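Local structure of regulating synaptic membrane exocytosis protein 2 (Rattus norvegicus, 2BWQ) at residues Q6-W12 against D121-K127; G26-S32 against L66-W70; P38-K44 against R58-K64; M88-W94 against F106-I112. The protein probably takes part in regulating neurotransmitter release at synapses as a Rab3-interacting protein, of which this is the C2A domain. One frame throughout, in Å; residues are numbered along the deposited sequence.

Interaction 1 of 4, residues Q6-W12 against D121-K127; sequences QLSIKLW and DEPHWYK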
# COMPACT_ATOMS: atom_id res chain seq x y z
N GLN A 6 -6.71 4.39 -7.86
CA GLN A 6 -6.50 4.80 -6.45
C GLN A 6 -6.51 3.58 -5.57
O GLN A 6 -7.18 2.58 -5.88
CB GLN A 6 -7.57 5.77 -5.99
CG GLN A 6 -7.68 7.05 -6.83
CD GLN A 6 -8.62 8.06 -6.27
OE1 GLN A 6 -8.82 8.15 -5.05
NE2 GLN A 6 -9.20 8.87 -7.16
N LEU A 7 -5.88 3.72 -4.40
CA LEU A 7 -5.76 2.63 -3.44
C LEU A 7 -6.29 3.05 -2.07
O LEU A 7 -5.91 4.13 -1.58
CB LEU A 7 -4.29 2.27 -3.26
CG LEU A 7 -4.07 1.02 -2.41
CD1 LEU A 7 -4.71 -0.27 -2.98
CD2 LEU A 7 -2.58 0.79 -2.21
N SER A 8 -7.15 2.23 -1.46
CA SER A 8 -7.72 2.52 -0.15
C SER A 8 -6.91 1.84 0.90
O SER A 8 -6.73 0.63 0.89
CB SER A 8 -9.15 2.05 -0.13
OG SER A 8 -9.69 2.25 1.19
N ILE A 9 -6.36 2.66 1.82
CA ILE A 9 -5.39 2.19 2.84
C ILE A 9 -5.82 2.78 4.17
O ILE A 9 -6.24 3.95 4.23
CB ILE A 9 -4.00 2.79 2.49
CG1 ILE A 9 -3.51 2.29 1.13
CG2 ILE A 9 -2.95 2.36 3.55
CD1 ILE A 9 -2.27 3.03 0.59
N LYS A 10 -5.74 1.99 5.23
CA LYS A 10 -6.02 2.44 6.60
C LYS A 10 -4.77 2.27 7.43
O LYS A 10 -4.12 1.18 7.41
CB LYS A 10 -7.17 1.58 7.17
CG LYS A 10 -7.54 1.85 8.65
CD LYS A 10 -8.83 1.11 8.98
CE LYS A 10 -8.72 -0.31 9.42
NZ LYS A 10 -8.06 -0.50 10.72
N LEU A 11 -4.38 3.30 8.16
CA LEU A 11 -3.13 3.30 8.96
C LEU A 11 -3.44 3.57 10.41
O LEU A 11 -4.24 4.47 10.71
CB LEU A 11 -2.21 4.41 8.45
CG LEU A 11 -1.81 4.37 6.98
CD1 LEU A 11 -0.98 5.58 6.61
CD2 LEU A 11 -0.97 3.09 6.68
N TRP A 12 -2.72 2.90 11.29
CA TRP A 12 -2.84 3.23 12.69
C TRP A 12 -1.55 2.82 13.40
O TRP A 12 -1.06 1.72 13.18
CB TRP A 12 -4.04 2.48 13.29
CG TRP A 12 -4.24 2.75 14.76
CD1 TRP A 12 -4.56 3.98 15.36
CD2 TRP A 12 -4.11 1.80 15.75
NE1 TRP A 12 -4.57 3.77 16.74
CE2 TRP A 12 -4.30 2.46 17.00
CE3 TRP A 12 -3.82 0.45 15.73
CZ2 TRP A 12 -4.22 1.76 18.21
CZ3 TRP A 12 -3.72 -0.24 16.93
CH2 TRP A 12 -3.90 0.42 18.13
N ASP A 121 -6.60 5.53 11.90
CA ASP A 121 -7.37 4.27 11.83
C ASP A 121 -8.60 4.35 10.95
O ASP A 121 -9.54 3.56 11.22
CB ASP A 121 -7.73 3.73 13.24
CG ASP A 121 -8.03 2.28 13.20
OD1 ASP A 121 -7.36 1.53 12.48
OD2 ASP A 121 -9.00 1.83 13.88
N GLU A 122 -8.63 5.26 9.99
CA GLU A 122 -9.69 5.32 9.01
C GLU A 122 -9.20 4.98 7.62
O GLU A 122 -8.08 5.33 7.29
CB GLU A 122 -10.30 6.74 8.96
CG GLU A 122 -11.04 7.15 10.26
CD GLU A 122 -12.42 6.50 10.47
OE1 GLU A 122 -12.82 5.65 9.68
OE2 GLU A 122 -13.14 6.92 11.45
N PRO A 123 -10.01 4.44 6.74
CA PRO A 123 -9.62 4.26 5.36
C PRO A 123 -9.58 5.61 4.62
O PRO A 123 -10.44 6.48 4.85
CB PRO A 123 -10.74 3.37 4.77
CG PRO A 123 -11.90 3.69 5.65
CD PRO A 123 -11.40 4.03 7.02
N HIS A 124 -8.54 5.72 3.76
CA HIS A 124 -8.44 6.87 2.88
C HIS A 124 -8.00 6.40 1.51
O HIS A 124 -7.26 5.42 1.40
CB HIS A 124 -7.39 7.84 3.47
CG HIS A 124 -7.86 8.52 4.71
ND1 HIS A 124 -7.40 8.31 5.99
CD2 HIS A 124 -8.84 9.43 4.80
CE1 HIS A 124 -8.09 9.09 6.83
NE2 HIS A 124 -8.97 9.75 6.13
N TRP A 125 -8.40 7.17 0.50
CA TRP A 125 -7.98 6.89 -0.88
C TRP A 125 -6.72 7.67 -1.23
O TRP A 125 -6.58 8.86 -0.86
CB TRP A 125 -9.09 7.32 -1.86
CG TRP A 125 -10.30 6.39 -1.85
CD1 TRP A 125 -11.53 6.62 -1.29
CD2 TRP A 125 -10.36 5.09 -2.41
NE1 TRP A 125 -12.36 5.55 -1.50
CE2 TRP A 125 -11.65 4.58 -2.17
CE3 TRP A 125 -9.45 4.30 -3.12
CZ2 TRP A 125 -12.07 3.31 -2.65
CZ3 TRP A 125 -9.87 3.02 -3.59
CH2 TRP A 125 -11.13 2.55 -3.31
N TYR A 126 -5.79 7.03 -1.94
CA TYR A 126 -4.55 7.64 -2.42
C TYR A 126 -4.42 7.42 -3.93
O TYR A 126 -4.57 6.29 -4.41
CB TYR A 126 -3.32 7.00 -1.69
CG TYR A 126 -3.32 7.23 -0.19
CD1 TYR A 126 -4.04 6.39 0.67
CD2 TYR A 126 -2.61 8.28 0.34
CE1 TYR A 126 -4.06 6.62 2.03
CE2 TYR A 126 -2.59 8.50 1.74
CZ TYR A 126 -3.31 7.65 2.56
OH TYR A 126 -3.30 7.84 3.94
N LYS A 127 -4.00 8.49 -4.61
CA LYS A 127 -3.80 8.37 -6.06
C LYS A 127 -2.51 7.65 -6.34
O LYS A 127 -1.48 7.95 -5.79
CB LYS A 127 -3.80 9.76 -6.68
CG LYS A 127 -5.27 10.27 -6.80
CD LYS A 127 -5.45 11.68 -7.34
CE LYS A 127 -6.90 12.14 -7.09
NZ LYS A 127 -7.21 13.46 -7.75
O HOH W 1 -4.69 6.00 5.24
O HOH W 2 -5.48 5.87 7.83
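Asp-121, the most covered residue, closes one end of an antiparallel strand pair. Its N donates to Leu-11 O (2.8 Å), and its OD1 meets Lys-10 NZ in a 2.8 Å salt bridge; a short acid suits a turn near a long, flexible lysine. At the other end Gln-6 lies between two partners, its OE1 3.3 Å from Trp-125 CB and its NE2 4.0 Å from Lys-127 CE, an extended polar side chain able to lie along the sheet's partly exposed outer face. Tyr-126 joins backbone and core: its N and O pair with Leu-7 O and Leu-7 N, both at 2.9 Å, its CD1 lies 3.8 Å from Ile-9 CD1, and its OH lies 2.6 Å from a water donating to Ile-9 O. On the face of Gln-6, the small Ser-8 CB sits over the Trp-125 six-membered ring, a CH-pi contact. Strand 123-127 edges one four-stranded sheet of the C2 beta-sandwich; strand 19-28 flanks 6-14 on the other side, while Leu-7, Ile-9, Leu-11 and Tyr-126 face strands 88-95 and 105-113.

Interaction 2 of 4, residues G26-S32 against L66-W70; sequences GAKDLPS and LEPKW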
# COMPACT_ATOMS: atom_id res chain seq x y z
N GLY A 26 -8.43 -2.12 -0.94
CA GLY A 26 -8.72 -2.39 -2.36
C GLY A 26 -8.30 -1.24 -3.20
O GLY A 26 -7.80 -0.23 -2.68
N ALA A 27 -8.46 -1.39 -4.51
CA ALA A 27 -8.15 -0.32 -5.45
C ALA A 27 -9.34 -0.12 -6.38
O ALA A 27 -10.17 -1.04 -6.50
CB ALA A 27 -6.93 -0.72 -6.29
N LYS A 28 -9.45 1.07 -6.91
CA LYS A 28 -10.49 1.31 -7.92
C LYS A 28 -9.86 2.02 -9.08
O LYS A 28 -8.76 2.61 -9.01
CB LYS A 28 -11.59 2.18 -7.33
CG LYS A 28 -11.15 3.57 -6.93
CD LYS A 28 -12.30 4.43 -6.41
CE LYS A 28 -11.85 5.81 -5.96
NZ LYS A 28 -13.02 6.57 -5.44
N ASP A 29 -10.65 1.96 -10.18
CA ASP A 29 -10.34 2.69 -11.43
C ASP A 29 -8.96 2.33 -12.02
O ASP A 29 -8.27 3.19 -12.58
CB ASP A 29 -10.48 4.22 -11.22
CG ASP A 29 -11.88 4.65 -10.79
OD1 ASP A 29 -12.90 3.96 -11.10
OD2 ASP A 29 -12.04 5.72 -10.15
N LEU A 30 -8.51 1.07 -11.84
CA LEU A 30 -7.21 0.66 -12.45
C LEU A 30 -7.34 0.73 -13.98
O LEU A 30 -8.42 0.43 -14.50
CB LEU A 30 -6.80 -0.76 -12.05
CG LEU A 30 -6.55 -0.96 -10.53
CD1 LEU A 30 -5.95 -2.36 -10.20
CD2 LEU A 30 -5.70 0.25 -9.93
N PRO A 31 -6.30 1.12 -14.68
CA PRO A 31 -6.33 1.13 -16.14
C PRO A 31 -6.30 -0.31 -16.67
O PRO A 31 -5.49 -1.15 -16.22
CB PRO A 31 -5.02 1.87 -16.51
CG PRO A 31 -4.11 1.69 -15.38
CD PRO A 31 -5.03 1.64 -14.15
N SER A 32 -7.16 -0.61 -17.64
CA SER A 32 -7.03 -1.87 -18.41
C SER A 32 -5.66 -1.94 -19.08
O SER A 32 -4.91 -0.96 -19.11
CB SER A 32 -8.18 -1.96 -19.44
OG SER A 32 -9.43 -1.87 -18.76
N LEU A 66 -10.21 -4.85 -12.38
CA LEU A 66 -9.80 -3.44 -12.27
C LEU A 66 -10.20 -2.81 -10.94
O LEU A 66 -9.92 -1.62 -10.70
CB LEU A 66 -10.46 -2.62 -13.39
CG LEU A 66 -10.19 -3.18 -14.77
CD1 LEU A 66 -10.95 -2.32 -15.78
CD2 LEU A 66 -8.71 -3.25 -15.13
N GLU A 67 -10.82 -3.60 -10.09
CA GLU A 67 -11.30 -3.13 -8.80
C GLU A 67 -11.01 -4.20 -7.72
O GLU A 67 -11.93 -4.71 -7.09
CB GLU A 67 -12.81 -2.86 -8.89
CG GLU A 67 -13.37 -2.06 -7.74
CD GLU A 67 -14.59 -1.29 -8.18
OE1 GLU A 67 -15.29 -1.80 -9.10
OE2 GLU A 67 -14.85 -0.19 -7.61
N PRO A 68 -9.74 -4.52 -7.49
CA PRO A 68 -9.36 -5.61 -6.57
C PRO A 68 -9.71 -5.26 -5.14
O PRO A 68 -9.59 -4.10 -4.73
CB PRO A 68 -7.84 -5.68 -6.72
CG PRO A 68 -7.46 -4.26 -7.12
CD PRO A 68 -8.54 -3.90 -8.11
N LYS A 69 -10.05 -6.27 -4.37
CA LYS A 69 -10.34 -6.12 -2.93
C LYS A 69 -9.47 -7.15 -2.25
O LYS A 69 -9.67 -8.35 -2.37
CB LYS A 69 -11.81 -6.37 -2.63
CG LYS A 69 -12.62 -5.33 -3.34
CD LYS A 69 -14.08 -5.64 -3.39
CE LYS A 69 -14.82 -4.45 -4.03
NZ LYS A 69 -14.50 -4.29 -5.50
N TRP A 70 -8.49 -6.68 -1.53
CA TRP A 70 -7.63 -7.58 -0.78
C TRP A 70 -8.00 -7.69 0.68
O TRP A 70 -7.93 -8.78 1.24
CB TRP A 70 -6.16 -7.10 -0.86
CG TRP A 70 -5.58 -7.03 -2.27
CD1 TRP A 70 -5.06 -8.08 -3.02
CD2 TRP A 70 -5.44 -5.86 -3.05
NE1 TRP A 70 -4.65 -7.57 -4.25
CE2 TRP A 70 -4.83 -6.20 -4.27
CE3 TRP A 70 -5.79 -4.50 -2.83
CZ2 TRP A 70 -4.56 -5.25 -5.26
CZ3 TRP A 70 -5.49 -3.55 -3.80
CH2 TRP A 70 -4.85 -3.94 -5.01
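In this C2-domain beta-sandwich, strands 19-28 and 69-76 are antiparallel neighbours in one sheet, and here the pair gives way to loops at the end of the domain that carries the calcium-binding loops in calcium-dependent relatives. Gly-26 opposes Lys-69 as a non-hydrogen-bonded pair with CA atoms 4.1 Å apart. Its CA lies only 3.0 Å from Pro-68 O, and a CB would clash with that oxygen, so glycine fits. Ala-27 N then donates to Pro-68 O (2.9 Å). Ala-27 CB packs against Pro-68 CG at 3.7 Å and Trp-70 CZ3 at 4.0 Å, a methyl being enough to fill the gap beside two rigid rings. Lys-28 ends the strand: its CB stays 4.0 Å from Glu-67 OE2, but its chain leads away to a cation-pi contact with Trp-125. Asp-29 takes a positive phi of 57° and turns the backbone, which brings Leu-30 N to Leu-66 O for a second hydrogen bond of 3.2 Å. Leu-30 is buried; its CA-to-CB bond points toward 66-70, and Leu-30 CD1 lies 3.7 Å from Pro-68 CD, extending the core into the loops. Beyond Pro-31, Ser-32 OG rests 3.4 Å from Leu-66 CD1.

Interaction 3 of 4, residues P38-K44 against R58-K64; sequences PRNPYVK and RTKTVKK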
# COMPACT_ATOMS: atom_id res chain seq x y z
N PRO A 38 -8.30 -7.00 -18.32
CA PRO A 38 -8.07 -6.51 -16.98
C PRO A 38 -6.71 -6.97 -16.41
O PRO A 38 -5.93 -7.64 -17.09
CB PRO A 38 -9.23 -7.13 -16.19
CG PRO A 38 -9.50 -8.43 -16.92
CD PRO A 38 -9.23 -8.14 -18.38
N ARG A 39 -6.44 -6.54 -15.19
CA ARG A 39 -5.17 -6.74 -14.52
C ARG A 39 -5.23 -7.97 -13.58
O ARG A 39 -6.31 -8.42 -13.22
CB ARG A 39 -4.92 -5.47 -13.67
CG ARG A 39 -4.80 -4.15 -14.47
CD ARG A 39 -3.63 -4.21 -15.42
NE ARG A 39 -3.52 -2.97 -16.20
CZ ARG A 39 -2.43 -2.61 -16.89
NH1 ARG A 39 -1.35 -3.40 -16.95
NH2 ARG A 39 -2.48 -1.45 -17.54
N ASN A 40 -4.07 -8.40 -13.12
CA ASN A 40 -3.92 -9.32 -12.01
C ASN A 40 -3.14 -8.60 -10.93
O ASN A 40 -1.92 -8.74 -10.84
CB ASN A 40 -3.14 -10.59 -12.39
CG ASN A 40 -3.77 -11.33 -13.54
OD1 ASN A 40 -5.02 -11.54 -13.60
ND2 ASN A 40 -2.91 -11.77 -14.48
N PRO A 41 -3.83 -7.75 -10.18
CA PRO A 41 -3.08 -6.81 -9.32
C PRO A 41 -2.67 -7.33 -7.94
O PRO A 41 -3.41 -8.10 -7.29
CB PRO A 41 -4.03 -5.59 -9.23
CG PRO A 41 -5.41 -6.22 -9.36
CD PRO A 41 -5.27 -7.46 -10.19
N TYR A 42 -1.49 -6.86 -7.49
CA TYR A 42 -1.07 -7.03 -6.09
C TYR A 42 -0.38 -5.78 -5.66
O TYR A 42 0.11 -5.02 -6.46
CB TYR A 42 -0.21 -8.28 -5.87
CG TYR A 42 1.16 -8.20 -6.52
CD1 TYR A 42 2.28 -7.70 -5.79
CD2 TYR A 42 1.37 -8.75 -7.80
CE1 TYR A 42 3.55 -7.68 -6.36
CE2 TYR A 42 2.65 -8.68 -8.39
CZ TYR A 42 3.71 -8.18 -7.61
OH TYR A 42 4.99 -8.19 -8.17
N VAL A 43 -0.32 -5.63 -4.33
CA VAL A 43 0.38 -4.52 -3.70
C VAL A 43 1.56 -5.02 -2.91
O VAL A 43 1.46 -6.03 -2.25
CB VAL A 43 -0.57 -3.77 -2.75
CG1 VAL A 43 0.17 -2.65 -2.01
CG2 VAL A 43 -1.68 -3.08 -3.54
N LYS A 44 2.69 -4.34 -3.04
CA LYS A 44 3.91 -4.57 -2.24
C LYS A 44 4.14 -3.36 -1.36
O LYS A 44 3.94 -2.21 -1.80
CB LYS A 44 5.10 -4.75 -3.18
CG LYS A 44 6.38 -5.07 -2.46
CD LYS A 44 7.43 -5.63 -3.46
CE LYS A 44 7.84 -4.57 -4.49
NZ LYS A 44 8.87 -5.10 -5.46
N ARG A 58 3.38 -8.25 1.08
CA ARG A 58 2.70 -8.24 -0.20
C ARG A 58 1.29 -8.76 -0.01
O ARG A 58 1.10 -9.72 0.74
CB ARG A 58 3.42 -9.25 -1.13
CG ARG A 58 4.57 -8.70 -1.82
CD ARG A 58 5.20 -9.69 -2.81
NE ARG A 58 4.25 -10.28 -3.75
CZ ARG A 58 4.56 -10.64 -5.01
NH1 ARG A 58 5.80 -10.44 -5.48
NH2 ARG A 58 3.64 -11.17 -5.79
N THR A 59 0.33 -8.17 -0.72
CA THR A 59 -0.99 -8.81 -0.82
C THR A 59 -0.94 -10.03 -1.73
O THR A 59 -0.02 -10.22 -2.52
CB THR A 59 -2.06 -7.85 -1.38
OG1 THR A 59 -1.77 -7.56 -2.75
CG2 THR A 59 -2.16 -6.52 -0.59
N LYS A 60 -2.00 -10.82 -1.62
CA LYS A 60 -2.29 -11.81 -2.67
C LYS A 60 -2.59 -11.09 -4.00
O LYS A 60 -2.82 -9.86 -4.06
CB LYS A 60 -3.45 -12.72 -2.27
CG LYS A 60 -3.11 -13.55 -1.05
CD LYS A 60 -4.31 -14.41 -0.62
CE LYS A 60 -4.00 -15.21 0.68
NZ LYS A 60 -5.24 -15.87 1.22
N THR A 61 -2.57 -11.86 -5.08
CA THR A 61 -2.83 -11.31 -6.42
C THR A 61 -4.25 -11.66 -6.82
O THR A 61 -4.63 -12.81 -6.84
CB THR A 61 -1.84 -11.90 -7.46
OG1 THR A 61 -0.49 -11.52 -7.11
CG2 THR A 61 -2.06 -11.31 -8.85
N VAL A 62 -5.08 -10.67 -7.09
CA VAL A 62 -6.45 -10.95 -7.55
C VAL A 62 -6.42 -11.20 -9.05
O VAL A 62 -5.66 -10.54 -9.77
CB VAL A 62 -7.40 -9.77 -7.22
CG1 VAL A 62 -8.80 -10.06 -7.72
CG2 VAL A 62 -7.37 -9.50 -5.73
N LYS A 63 -7.19 -12.18 -9.51
CA LYS A 63 -7.22 -12.49 -10.94
C LYS A 63 -8.24 -11.63 -11.69
O LYS A 63 -9.40 -11.50 -11.25
CB LYS A 63 -7.62 -13.96 -11.23
CG LYS A 63 -7.12 -15.06 -10.40
CD LYS A 63 -7.54 -16.41 -11.06
CE LYS A 63 -7.50 -17.59 -10.03
NZ LYS A 63 -6.78 -18.86 -10.49
N LYS A 64 -7.80 -11.03 -12.78
CA LYS A 64 -8.71 -10.45 -13.81
C LYS A 64 -9.69 -9.43 -13.25
O LYS A 64 -10.93 -9.64 -13.20
CB LYS A 64 -9.46 -11.56 -14.60
CG LYS A 64 -8.51 -12.45 -15.40
CD LYS A 64 -9.31 -13.60 -16.13
CE LYS A 64 -8.37 -14.46 -16.97
NZ LYS A 64 -9.13 -15.64 -17.56
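Four hydrogen bonds hold these antiparallel segments together. Near Lys-44 and Arg-58 the backbone Thr-59 N donates to Val-43 O (2.9 Å), but the return bond runs from Val-43 N to the side-chain Thr-59 OG1 (2.9 Å), which itself donates to Lys-60 O. The threonine hydroxyl thereby stands in for a strand carbonyl where the regular pairing lapses. Farther along, Val-62 N binds Pro-41 O (3.1 Å), and Asn-40 OD1 accepts from Lys-64 N at 2.9 Å, a short amide side chain reaching across the gap. Arg-58 lays its guanidinium flat on the Tyr-42 ring, centres 3.8 Å apart and planes at 6°, a cation-pi stack on a ring that also stacks with Trp-94. Packing is lighter: Val-43 CB meets Thr-59 CG2 at 3.8 Å, while Pro-38 CG touches Lys-64 CB at 3.9 Å. Lys-60 and Lys-63 point away from the partner segment, as suits long charged chains on a surface. Such a lysine-rich edge, following the short strand 56-58 beside strand 41-48, recalls the polybasic strand of many C2 domains.

Interaction 4 of 4, residues M88-W94 against F106-I112; sequences MLEITLW and FLGEILI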
# COMPACT_ATOMS: atom_id res chain seq x y z
N MET A 88 9.23 5.72 6.20
CA MET A 88 8.21 5.90 5.17
C MET A 88 7.72 4.58 4.66
O MET A 88 8.42 3.57 4.74
CB MET A 88 8.73 6.74 4.00
CG MET A 88 9.81 6.09 3.22
SD MET A 88 10.61 7.35 2.19
CE MET A 88 11.75 6.27 1.26
N LEU A 89 6.49 4.58 4.17
CA LEU A 89 5.93 3.40 3.55
C LEU A 89 5.94 3.54 2.05
O LEU A 89 5.37 4.49 1.51
CB LEU A 89 4.45 3.23 3.99
CG LEU A 89 4.27 2.85 5.45
CD1 LEU A 89 2.78 3.09 5.82
CD2 LEU A 89 4.58 1.38 5.70
N GLU A 90 6.66 2.65 1.37
CA GLU A 90 6.68 2.61 -0.10
C GLU A 90 5.69 1.55 -0.56
O GLU A 90 5.87 0.35 -0.34
CB GLU A 90 8.10 2.27 -0.58
CG GLU A 90 8.19 2.15 -2.11
CD GLU A 90 9.34 1.25 -2.48
OE1 GLU A 90 10.46 1.73 -2.48
OE2 GLU A 90 9.09 0.08 -2.86
N ILE A 91 4.60 2.02 -1.12
CA ILE A 91 3.46 1.18 -1.53
C ILE A 91 3.38 1.16 -3.03
O ILE A 91 3.26 2.20 -3.65
CB ILE A 91 2.16 1.74 -0.90
CG1 ILE A 91 2.34 1.76 0.62
CG2 ILE A 91 0.95 0.90 -1.36
CD1 ILE A 91 1.26 2.72 1.33
N THR A 92 3.54 -0.01 -3.63
CA THR A 92 3.55 -0.13 -5.09
C THR A 92 2.54 -1.14 -5.53
O THR A 92 2.32 -2.16 -4.87
CB THR A 92 4.97 -0.47 -5.64
OG1 THR A 92 5.46 -1.66 -5.00
CG2 THR A 92 5.91 0.69 -5.36
N LEU A 93 1.91 -0.86 -6.70
CA LEU A 93 0.89 -1.73 -7.27
C LEU A 93 1.48 -2.32 -8.56
O LEU A 93 2.12 -1.61 -9.33
CB LEU A 93 -0.34 -0.88 -7.58
CG LEU A 93 -1.50 -1.71 -8.18
CD1 LEU A 93 -2.14 -2.65 -7.17
CD2 LEU A 93 -2.51 -0.77 -8.80
N TRP A 94 1.17 -3.60 -8.80
CA TRP A 94 1.77 -4.40 -9.88
C TRP A 94 0.71 -5.24 -10.55
O TRP A 94 -0.21 -5.70 -9.91
CB TRP A 94 2.85 -5.35 -9.33
CG TRP A 94 3.92 -4.61 -8.65
CD1 TRP A 94 3.95 -4.28 -7.31
CD2 TRP A 94 5.11 -4.02 -9.24
NE1 TRP A 94 5.06 -3.52 -7.06
CE2 TRP A 94 5.80 -3.35 -8.19
CE3 TRP A 94 5.67 -3.97 -10.55
CZ2 TRP A 94 7.01 -2.64 -8.38
CZ3 TRP A 94 6.92 -3.27 -10.71
CH2 TRP A 94 7.54 -2.61 -9.65
N PHE A 106 4.48 -2.31 -13.67
CA PHE A 106 4.36 -1.36 -12.58
C PHE A 106 3.12 -0.53 -12.83
O PHE A 106 2.95 0.04 -13.93
CB PHE A 106 5.59 -0.46 -12.63
CG PHE A 106 5.55 0.66 -11.64
CD1 PHE A 106 5.53 0.44 -10.26
CD2 PHE A 106 5.58 1.97 -12.08
CE1 PHE A 106 5.58 1.50 -9.37
CE2 PHE A 106 5.59 3.04 -11.16
CZ PHE A 106 5.61 2.78 -9.79
N LEU A 107 2.26 -0.43 -11.81
CA LEU A 107 1.01 0.35 -11.95
C LEU A 107 0.98 1.57 -11.04
O LEU A 107 -0.05 2.21 -10.90
CB LEU A 107 -0.23 -0.50 -11.67
CG LEU A 107 -0.48 -1.67 -12.64
CD1 LEU A 107 -1.71 -2.51 -12.19
CD2 LEU A 107 -0.63 -1.15 -14.06
N GLY A 108 2.06 1.86 -10.33
CA GLY A 108 2.11 3.11 -9.59
C GLY A 108 2.55 2.95 -8.15
O GLY A 108 2.64 1.84 -7.64
N GLU A 109 2.90 4.09 -7.57
CA GLU A 109 3.50 4.12 -6.24
C GLU A 109 2.81 5.17 -5.41
O GLU A 109 2.45 6.25 -5.92
CB GLU A 109 5.03 4.48 -6.38
CG GLU A 109 5.74 4.63 -5.01
CD GLU A 109 7.20 4.74 -5.11
OE1 GLU A 109 7.73 4.28 -6.10
OE2 GLU A 109 7.76 5.29 -4.18
N ILE A 110 2.63 4.86 -4.14
CA ILE A 110 2.24 5.84 -3.13
C ILE A 110 3.33 5.78 -2.05
O ILE A 110 3.68 4.72 -1.56
CB ILE A 110 0.88 5.40 -2.53
CG1 ILE A 110 -0.20 5.48 -3.61
CG2 ILE A 110 0.51 6.21 -1.27
CD1 ILE A 110 -1.30 4.48 -3.35
N LEU A 111 3.91 6.90 -1.70
CA LEU A 111 5.05 6.96 -0.74
C LEU A 111 4.58 7.81 0.43
O LEU A 111 4.34 9.03 0.24
CB LEU A 111 6.31 7.56 -1.41
CG LEU A 111 7.56 7.50 -0.59
CD1 LEU A 111 7.98 6.04 -0.32
CD2 LEU A 111 8.66 8.22 -1.42
N ILE A 112 4.42 7.21 1.60
CA ILE A 112 3.82 7.93 2.74
C ILE A 112 4.87 8.13 3.79
O ILE A 112 5.33 7.17 4.40
CB ILE A 112 2.61 7.14 3.30
CG1 ILE A 112 1.51 7.01 2.24
CG2 ILE A 112 2.06 7.84 4.59
CD1 ILE A 112 0.33 6.19 2.73
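A ladder of six backbone hydrogen bonds, from Leu-89 N to Ile-112 O (2.8 Å) through to Leu-107 N to Leu-93 O (2.7 Å), sets the spacing at which the side chains interlock. On the buried face, branched residues pair closely: Ile-91 CB stands 4.2 Å from Ile-110 CB, and Ile-91 CD1 slants across to Ile-112 CD1 at 3.9 Å. These compact chains suit a surface that must pack against Leu-7, Ile-9 and Tyr-126. On the opposite face, Leu-111 CD1 slots between Met-88 SD (3.9 Å) and Glu-90 CB (3.8 Å). Trp-94 leans over Phe-106, its CZ3 3.7 Å from Phe-106 CB, and steadies its indole by donating from NE1 to Thr-92 OG1; Phe-106 CE1, at the ring edge, lies 4.1 Å from Thr-92 CG2. Leu-107 and Gly-108 oppose Leu-93, whose CD2 lies 3.7 Å from Leu-107 CB. Gly-108 has a phi of 132°, at which a CB would jam against the preceding carbonyl. Two residues set against one make a beta bulge in this hairpin of the C2 sandwich.

How the interactions relate
Interactions 1 and 2 reach one sheet, 3 and 4 the other, with 2 and 3 running on into loops. Within the sheets, backbone bonds join them: Ser-8 N to Gly-26 O (2.8 Å) links 1 with 2, and Lys-44 N to Thr-92 O (2.9 Å) links 3 with 4. Between the sheets the core closes where Ile-9 CD1 meets Ile-91 CD1 at 3.6 Å; the loop residue Leu-30 extends it, its CD2 3.5 Å from Leu-93 CD2. Interactions 2 and 3 have the nearest centres, about 9 Å apart, tied by Arg-39 NE to Pro-31 O (2.7 Å), and gather at the end that binds calcium in related C2 domains; the centres of 1 and 3 lie about 17 Å apart.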